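Local structure of D-xylonate dehydratase (Caulobacter crescentus, 5OYN) at residues R85-I90 against T250-V255; L346-L351 against P380-L385. The protein catalyses the dehydration of D-xylonate to 2-dehydro-3-deoxy-D-arabinonate in D-xylose degradation, and also dehydrates D-gluconate, using a [2Fe-2S] cluster and magnesium. One frame throughout, in Å; residues are numbered along the deposited sequence.

Contact 1: R85-I90 against T250-V255; sequences RDAGGI and TGQRIV
Ala87 points its methyl group at one flank of the helix that carries Gln252 and Val255, and no hydrogen bond crosses between the segments. Its CB lies 3.2 Å from Val255 CG2 and 3.7 Å from Gln252 CA, while Gln252 CG comes to 3.8 Å from Ala87 CB. Val255 works with both branches: chi1 of -50° places CG1 anti to the carbonyl carbon and 3.8 Å from Gly89 N, leaving CG2 between N and C to meet Ala87. Beyond CG the Gln252 chain is extended, and its NE2 bonds to Glu48 of the second subunit, so the apolar stem serves this contact and the amide serves the interface. Gly89 matches Val255, because a beta carbon there would run into CG1. With an alanine here, lacking both valine methyls, the Gly89 backbone would probably lose its apolar neighbour in this helix and the Ala87 methyl would keep only Gln252, leaving a gap at the helix end. Gly88, with phi at 107°, closes a Schellman motif at the end of helix 73-87. This is the turn from helix to strand in a beta-alpha-beta unit, strand 56-61, helix 73-87 and strand 90-95, with helix 241-259 packed alongside.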
ATOM      1  N   ARG A  85      11.637  14.301  -1.180  1.00 52.29           N
ATOM      2  CA  ARG A  85      12.827  13.798  -0.500  1.00 53.56           C
ATOM      3  C   ARG A  85      14.094  13.996  -1.324  1.00 54.27           C
ATOM      4  O   ARG A  85      15.155  14.298  -0.763  1.00 58.77           O
ATOM      5  CB  ARG A  85      12.651  12.323  -0.130  1.00 52.53           C
ATOM      6  CG  ARG A  85      12.482  12.172   1.357  1.00 55.14           C
ATOM      7  CD  ARG A  85      12.134  10.779   1.772  1.00 58.25           C
ATOM      8  NE  ARG A  85      11.230  10.788   2.919  1.00 58.70           N
ATOM      9  CZ  ARG A  85      11.605  11.053   4.168  1.00 57.93           C
ATOM     10  NH1 ARG A  85      12.876  11.331   4.437  1.00 57.83           N
ATOM     11  NH2 ARG A  85      10.708  11.040   5.152  1.00 56.94           N
ATOM     12  N   ASP A  86      14.022  13.809  -2.642  1.00 53.95           N
ATOM     13  CA  ASP A  86      15.198  14.076  -3.465  1.00 62.75           C
ATOM     14  C   ASP A  86      15.627  15.519  -3.308  1.00 57.97           C
ATOM     15  O   ASP A  86      16.824  15.829  -3.243  1.00 60.54           O
ATOM     16  CB  ASP A  86      14.914  13.768  -4.938  1.00 61.88           C
ATOM     17  CG  ASP A  86      15.072  12.295  -5.267  1.00 65.53           C
ATOM     18  OD1 ASP A  86      15.014  11.461  -4.326  1.00 69.28           O
ATOM     19  OD2 ASP A  86      15.262  11.971  -6.464  1.00 67.05           O
ATOM     20  N   ALA A  87      14.656  16.402  -3.190  1.00 54.49           N
ATOM     21  CA  ALA A  87      14.889  17.828  -3.203  1.00 58.55           C
ATOM     22  C   ALA A  87      15.175  18.388  -1.817  1.00 59.54           C
ATOM     23  O   ALA A  87      15.543  19.565  -1.706  1.00 69.35           O
ATOM     24  CB  ALA A  87      13.679  18.528  -3.841  1.00 49.53           C
ATOM     25  N   GLY A  88      15.006  17.591  -0.768  1.00 51.00           N
ATOM     26  CA  GLY A  88      15.457  17.952   0.556  1.00 49.68           C
ATOM     27  C   GLY A  88      14.418  18.338   1.585  1.00 49.31           C
ATOM     28  O   GLY A  88      14.774  18.983   2.564  1.00 56.64           O
ATOM     29  N   GLY A  89      13.150  17.981   1.391  1.00 52.92           N
ATOM     30  CA  GLY A  89      12.130  18.164   2.397  1.00 47.84           C
ATOM     31  C   GLY A  89      11.727  16.844   3.040  1.00 53.01           C
ATOM     32  O   GLY A  89      12.215  15.760   2.711  1.00 50.58           O
ATOM     33  N   ILE A  90      10.807  16.963   3.987  1.00 50.84           N
ATOM     34  CA  ILE A  90      10.254  15.832   4.720  1.00 55.59           C
ATOM     35  C   ILE A  90       8.754  15.812   4.444  1.00 54.80           C
ATOM     36  O   ILE A  90       8.043  16.742   4.835  1.00 55.31           O
ATOM     37  CB  ILE A  90      10.531  15.936   6.232  1.00 57.30           C
ATOM     38  CG1 ILE A  90      12.035  16.026   6.510  1.00 55.03           C
ATOM     39  CG2 ILE A  90       9.902  14.778   6.981  1.00 50.53           C
ATOM     40  CD1 ILE A  90      12.771  14.712   6.349  1.00 58.88           C
ATOM     41  N   THR A 250       6.484  17.973  -9.163  1.00 49.78           N
ATOM     42  CA  THR A 250       5.783  18.840  -8.229  1.00 43.76           C
ATOM     43  C   THR A 250       6.339  18.685  -6.821  1.00 48.36           C
ATOM     44  O   THR A 250       6.436  19.664  -6.072  1.00 49.20           O
ATOM     45  CB  THR A 250       4.289  18.553  -8.261  1.00 42.84           C
ATOM     46  OG1 THR A 250       3.788  18.792  -9.588  1.00 43.28           O
ATOM     47  CG2 THR A 250       3.568  19.453  -7.288  1.00 43.70           C
ATOM     48  N   GLY A 251       6.742  17.473  -6.450  1.00 50.01           N
ATOM     49  CA  GLY A 251       7.321  17.283  -5.129  1.00 47.17           C
ATOM     50  C   GLY A 251       8.672  17.955  -4.990  1.00 47.52           C
ATOM     51  O   GLY A 251       8.979  18.550  -3.954  1.00 46.57           O
ATOM     52  N   GLN A 252       9.496  17.868  -6.034  1.00 54.11           N
ATOM     53  CA  GLN A 252      10.731  18.647  -6.091  1.00 54.40           C
ATOM     54  C   GLN A 252      10.457  20.141  -5.967  1.00 51.98           C
ATOM     55  O   GLN A 252      11.107  20.845  -5.182  1.00 57.21           O
ATOM     56  CB  GLN A 252      11.454  18.357  -7.400  1.00 47.99           C
ATOM     57  CG  GLN A 252      12.552  17.368  -7.252  1.00 53.92           C
ATOM     58  CD  GLN A 252      13.114  16.978  -8.580  1.00 59.46           C
ATOM     59  OE1 GLN A 252      12.479  17.182  -9.613  1.00 61.10           O
ATOM     60  NE2 GLN A 252      14.320  16.422  -8.573  1.00 67.13           N
ATOM     61  N   ARG A 253       9.492  20.644  -6.734  1.00 46.75           N
ATOM     62  CA  ARG A 253       9.305  22.085  -6.803  1.00 49.62           C
ATOM     63  C   ARG A 253       8.809  22.665  -5.485  1.00 53.64           C
ATOM     64  O   ARG A 253       9.082  23.831  -5.188  1.00 60.57           O
ATOM     65  CB  ARG A 253       8.338  22.426  -7.927  1.00 49.54           C
ATOM     66  CG  ARG A 253       8.161  23.901  -8.151  1.00 57.06           C
ATOM     67  CD  ARG A 253       9.511  24.574  -8.324  1.00 62.32           C
ATOM     68  NE  ARG A 253       9.379  26.025  -8.362  1.00 61.58           N
ATOM     69  CZ  ARG A 253      10.401  26.870  -8.425  1.00 61.53           C
ATOM     70  NH1 ARG A 253      11.644  26.410  -8.454  1.00 61.71           N
ATOM     71  NH2 ARG A 253      10.175  28.178  -8.457  1.00 63.21           N
ATOM     72  N   ILE A 254       8.077  21.892  -4.685  1.00 52.72           N
ATOM     73  CA  ILE A 254       7.428  22.509  -3.532  1.00 50.83           C
ATOM     74  C   ILE A 254       8.448  22.822  -2.454  1.00 53.30           C
ATOM     75  O   ILE A 254       8.238  23.733  -1.650  1.00 56.61           O
ATOM     76  CB  ILE A 254       6.279  21.630  -2.993  1.00 50.99           C
ATOM     77  CG1 ILE A 254       5.425  22.387  -1.961  1.00 55.39           C
ATOM     78  CG2 ILE A 254       6.813  20.344  -2.370  1.00 45.87           C
ATOM     79  CD1 ILE A 254       5.106  23.823  -2.295  1.00 54.36           C
ATOM     80  N   VAL A 255       9.569  22.101  -2.409  1.00 52.47           N
ATOM     81  CA  VAL A 255      10.566  22.467  -1.411  1.00 58.27           C
ATOM     82  C   VAL A 255      11.278  23.750  -1.839  1.00 65.35           C
ATOM     83  O   VAL A 255      11.553  24.628  -1.007  1.00 65.45           O
ATOM     84  CB  VAL A 255      11.547  21.304  -1.135  1.00 54.52           C
ATOM     85  CG1 VAL A 255      10.799  20.018  -0.859  1.00 53.83           C
ATOM     86  CG2 VAL A 255      12.501  21.114  -2.266  1.00 59.29           C
TER

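Contact 2: L346-L351 against P380-L385; sequences LQQGRL and PYHEPL
Gln348 leans on Tyr381, and its chain can be followed from CB outward. CB heads toward the loop 380-385 and delivers CG over the middle of the Tyr381 ring, 3.5 Å from the ring centroid, a CH-pi contact on one face. The chain bends about the CB-CG bond (chi2 -67°), setting CD between two partners, 4.0 Å from Tyr381 CG and 3.6 Å from His382 NE2, and turning the amide plane 21° from that of the ring. The tip then leaves the tyrosine for His382: Gln348 OE1 stands 2.8 Å from His382 NE2, but the angle is poor and the pair is not a hydrogen bond. Gln348 NE2 is 3.9 Å from His382 NE2, and the amide is almost perpendicular to the imidazole, at 89°. Arg350 crosses the phenol end of Tyr381, with CG 3.9 Å and NH1 3.4 Å from OH; its NH2 is committed to a salt bridge with Asp314. Tyr381 also packs on Leu345 of helix 337-347 and on Pro316, and its backbone N bonds to Glu344 of that helix. The loop holding Tyr381 and His382, which runs from helix 363-367 to strand 392-393, is thus laid against the C-terminal end of helix 337-347.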
ATOM      1  N   LEU A 346      -1.966  34.370 -25.256  1.00 58.21           N
ATOM      2  CA  LEU A 346      -0.812  35.247 -25.086  1.00 61.18           C
ATOM      3  C   LEU A 346      -0.435  35.940 -26.394  1.00 65.56           C
ATOM      4  O   LEU A 346      -0.064  37.121 -26.397  1.00 65.24           O
ATOM      5  CB  LEU A 346       0.366  34.438 -24.543  1.00 57.36           C
ATOM      6  CG  LEU A 346       1.686  35.169 -24.370  1.00 55.43           C
ATOM      7  CD1 LEU A 346       1.694  35.839 -23.015  1.00 56.00           C
ATOM      8  CD2 LEU A 346       2.860  34.213 -24.513  1.00 54.43           C
ATOM      9  N   GLN A 347      -0.554  35.227 -27.519  1.00 62.88           N
ATOM     10  CA  GLN A 347      -0.201  35.799 -28.814  1.00 60.55           C
ATOM     11  C   GLN A 347      -1.132  36.944 -29.222  1.00 68.03           C
ATOM     12  O   GLN A 347      -0.734  37.794 -30.028  1.00 67.98           O
ATOM     13  CB  GLN A 347      -0.213  34.712 -29.890  1.00 55.86           C
ATOM     14  CG  GLN A 347       0.816  33.604 -29.718  1.00 65.39           C
ATOM     15  CD  GLN A 347       2.223  34.115 -29.472  1.00 68.98           C
ATOM     16  OE1 GLN A 347       2.589  34.438 -28.340  1.00 69.27           O
ATOM     17  NE2 GLN A 347       3.032  34.174 -30.535  1.00 66.85           N
ATOM     18  N   GLN A 348      -2.368  36.978 -28.716  1.00 62.44           N
ATOM     19  CA  GLN A 348      -3.299  38.061 -29.024  1.00 65.08           C
ATOM     20  C   GLN A 348      -3.386  39.091 -27.907  1.00 67.64           C
ATOM     21  O   GLN A 348      -4.373  39.829 -27.833  1.00 70.33           O
ATOM     22  CB  GLN A 348      -4.703  37.530 -29.310  1.00 59.50           C
ATOM     23  CG  GLN A 348      -4.745  36.333 -30.191  1.00 61.66           C
ATOM     24  CD  GLN A 348      -4.301  36.653 -31.575  1.00 68.48           C
ATOM     25  OE1 GLN A 348      -4.846  37.554 -32.215  1.00 78.42           O
ATOM     26  NE2 GLN A 348      -3.299  35.929 -32.059  1.00 66.54           N
ATOM     27  N   GLY A 349      -2.397  39.132 -27.019  1.00 64.43           N
ATOM     28  CA  GLY A 349      -2.374  40.139 -25.978  1.00 59.03           C
ATOM     29  C   GLY A 349      -3.492  40.064 -24.961  1.00 68.61           C
ATOM     30  O   GLY A 349      -3.680  41.021 -24.198  1.00 74.71           O
ATOM     31  N   ARG A 350      -4.237  38.954 -24.910  1.00 69.20           N
ATOM     32  CA  ARG A 350      -5.263  38.761 -23.889  1.00 67.13           C
ATOM     33  C   ARG A 350      -4.727  38.158 -22.583  1.00 65.36           C
ATOM     34  O   ARG A 350      -5.524  37.833 -21.698  1.00 60.40           O
ATOM     35  CB  ARG A 350      -6.388  37.886 -24.424  1.00 61.88           C
ATOM     36  CG  ARG A 350      -6.754  38.178 -25.852  1.00 69.84           C
ATOM     37  CD  ARG A 350      -7.581  39.444 -25.962  1.00 75.68           C
ATOM     38  NE  ARG A 350      -8.620  39.568 -24.938  1.00 71.31           N
ATOM     39  CZ  ARG A 350      -9.927  39.582 -25.206  1.00 73.98           C
ATOM     40  NH1 ARG A 350     -10.352  39.453 -26.464  1.00 63.60           N
ATOM     41  NH2 ARG A 350     -10.813  39.715 -24.218  1.00 68.56           N
ATOM     42  N   LEU A 351      -3.412  38.018 -22.427  1.00 60.39           N
ATOM     43  CA  LEU A 351      -2.824  37.489 -21.201  1.00 65.75           C
ATOM     44  C   LEU A 351      -1.825  38.479 -20.623  1.00 67.70           C
ATOM     45  O   LEU A 351      -1.035  39.074 -21.362  1.00 70.90           O
ATOM     46  CB  LEU A 351      -2.085  36.162 -21.449  1.00 62.88           C
ATOM     47  CG  LEU A 351      -2.828  34.836 -21.399  1.00 59.74           C
ATOM     48  CD1 LEU A 351      -1.826  33.715 -21.161  1.00 55.27           C
ATOM     49  CD2 LEU A 351      -3.917  34.857 -20.340  1.00 56.27           C
ATOM     50  N   PRO A 380      -6.894  27.665 -34.051  1.00 61.39           N
ATOM     51  CA  PRO A 380      -6.206  28.962 -34.011  1.00 60.42           C
ATOM     52  C   PRO A 380      -7.183  30.064 -33.643  1.00 58.90           C
ATOM     53  O   PRO A 380      -8.362  30.019 -33.999  1.00 61.26           O
ATOM     54  CB  PRO A 380      -5.658  29.128 -35.434  1.00 51.60           C
ATOM     55  CG  PRO A 380      -6.539  28.286 -36.280  1.00 52.28           C
ATOM     56  CD  PRO A 380      -7.035  27.152 -35.425  1.00 56.70           C
ATOM     57  N   TYR A 381      -6.681  31.032 -32.876  1.00 59.37           N
ATOM     58  CA  TYR A 381      -7.510  32.125 -32.379  1.00 63.87           C
ATOM     59  C   TYR A 381      -8.315  32.791 -33.492  1.00 66.97           C
ATOM     60  O   TYR A 381      -9.503  33.085 -33.318  1.00 66.78           O
ATOM     61  CB  TYR A 381      -6.623  33.156 -31.681  1.00 66.35           C
ATOM     62  CG  TYR A 381      -7.371  34.161 -30.837  1.00 69.14           C
ATOM     63  CD1 TYR A 381      -8.052  35.226 -31.421  1.00 66.15           C
ATOM     64  CD2 TYR A 381      -7.379  34.061 -29.454  1.00 62.71           C
ATOM     65  CE1 TYR A 381      -8.731  36.152 -30.648  1.00 62.34           C
ATOM     66  CE2 TYR A 381      -8.052  34.982 -28.677  1.00 66.11           C
ATOM     67  CZ  TYR A 381      -8.725  36.025 -29.278  1.00 63.67           C
ATOM     68  OH  TYR A 381      -9.393  36.941 -28.498  1.00 71.46           O
ATOM     69  N   HIS A 382      -7.693  33.030 -34.648  1.00 67.88           N
ATOM     70  CA  HIS A 382      -8.369  33.818 -35.672  1.00 68.56           C
ATOM     71  C   HIS A 382      -9.313  33.003 -36.535  1.00 70.37           C
ATOM     72  O   HIS A 382     -10.281  33.566 -37.054  1.00 80.51           O
ATOM     73  CB  HIS A 382      -7.344  34.549 -36.531  1.00 62.42           C
ATOM     74  CG  HIS A 382      -6.764  35.738 -35.836  1.00 69.80           C
ATOM     75  ND1 HIS A 382      -7.549  36.639 -35.144  1.00 73.04           N
ATOM     76  CD2 HIS A 382      -5.482  36.144 -35.662  1.00 73.62           C
ATOM     77  CE1 HIS A 382      -6.779  37.563 -34.598  1.00 74.44           C
ATOM     78  NE2 HIS A 382      -5.521  37.287 -34.899  1.00 77.07           N
ATOM     79  N   GLU A 383      -9.083  31.699 -36.686  1.00 71.71           N
ATOM     80  CA  GLU A 383     -10.038  30.794 -37.325  1.00 71.72           C
ATOM     81  C   GLU A 383     -10.526  29.798 -36.272  1.00 72.10           C
ATOM     82  O   GLU A 383     -10.155  28.615 -36.295  1.00 70.68           O
ATOM     83  CB  GLU A 383      -9.427  30.075 -38.530  1.00 68.32           C
ATOM     84  CG  GLU A 383      -8.720  30.952 -39.589  1.00 79.22           C
ATOM     85  CD  GLU A 383      -9.490  32.235 -39.962  1.00 93.99           C
ATOM     86  OE1 GLU A 383      -9.057  33.338 -39.545  1.00 96.58           O
ATOM     87  OE2 GLU A 383     -10.537  32.140 -40.654  1.00 89.29           O
ATOM     88  N   PRO A 384     -11.357  30.253 -35.323  1.00 70.53           N
ATOM     89  CA  PRO A 384     -11.725  29.392 -34.199  1.00 61.30           C
ATOM     90  C   PRO A 384     -12.969  28.565 -34.470  1.00 63.89           C
ATOM     91  O   PRO A 384     -13.402  28.414 -35.615  1.00 63.95           O
ATOM     92  CB  PRO A 384     -11.967  30.401 -33.078  1.00 65.04           C
ATOM     93  CG  PRO A 384     -12.574  31.551 -33.796  1.00 62.50           C
ATOM     94  CD  PRO A 384     -11.959  31.590 -35.182  1.00 62.24           C
ATOM     95  N   LEU A 385     -13.554  28.025 -33.407  1.00 65.70           N
ATOM     96  CA  LEU A 385     -14.705  27.141 -33.527  1.00 66.15           C
ATOM     97  C   LEU A 385     -16.011  27.895 -33.475  1.00 65.98           C
ATOM     98  O   LEU A 385     -16.998  27.462 -34.082  1.00 68.53           O
ATOM     99  CB  LEU A 385     -14.706  26.117 -32.391  1.00 65.18           C
ATOM    100  CG  LEU A 385     -14.038  24.770 -32.585  1.00 62.13           C
ATOM    101  CD1 LEU A 385     -14.010  24.111 -31.232  1.00 63.76           C
ATOM    102  CD2 LEU A 385     -14.820  23.928 -33.579  1.00 61.33           C
TER

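In the fold
From the N terminus, the chain first passes through 85-90, where helix 73-87 turns into strand 90-95 at the edge of the parallel sheet. It then adds strands 130-135 and 155-159 and several helices before helix 241-259 returns to make contact 1, closing a loop of 159 residues. Contact 2 opens only afterwards, at the end of helix 337-347, and closes a loop of 28 residues that contains helix 363-367. The two are in series, neither enclosing nor crossing the other. Contact 1 joins two helices of the N-terminal dehydratase region; contact 2 links that region to the C-terminal one. Their centres lie about 36 Å apart and their nearest atoms about 18 Å apart.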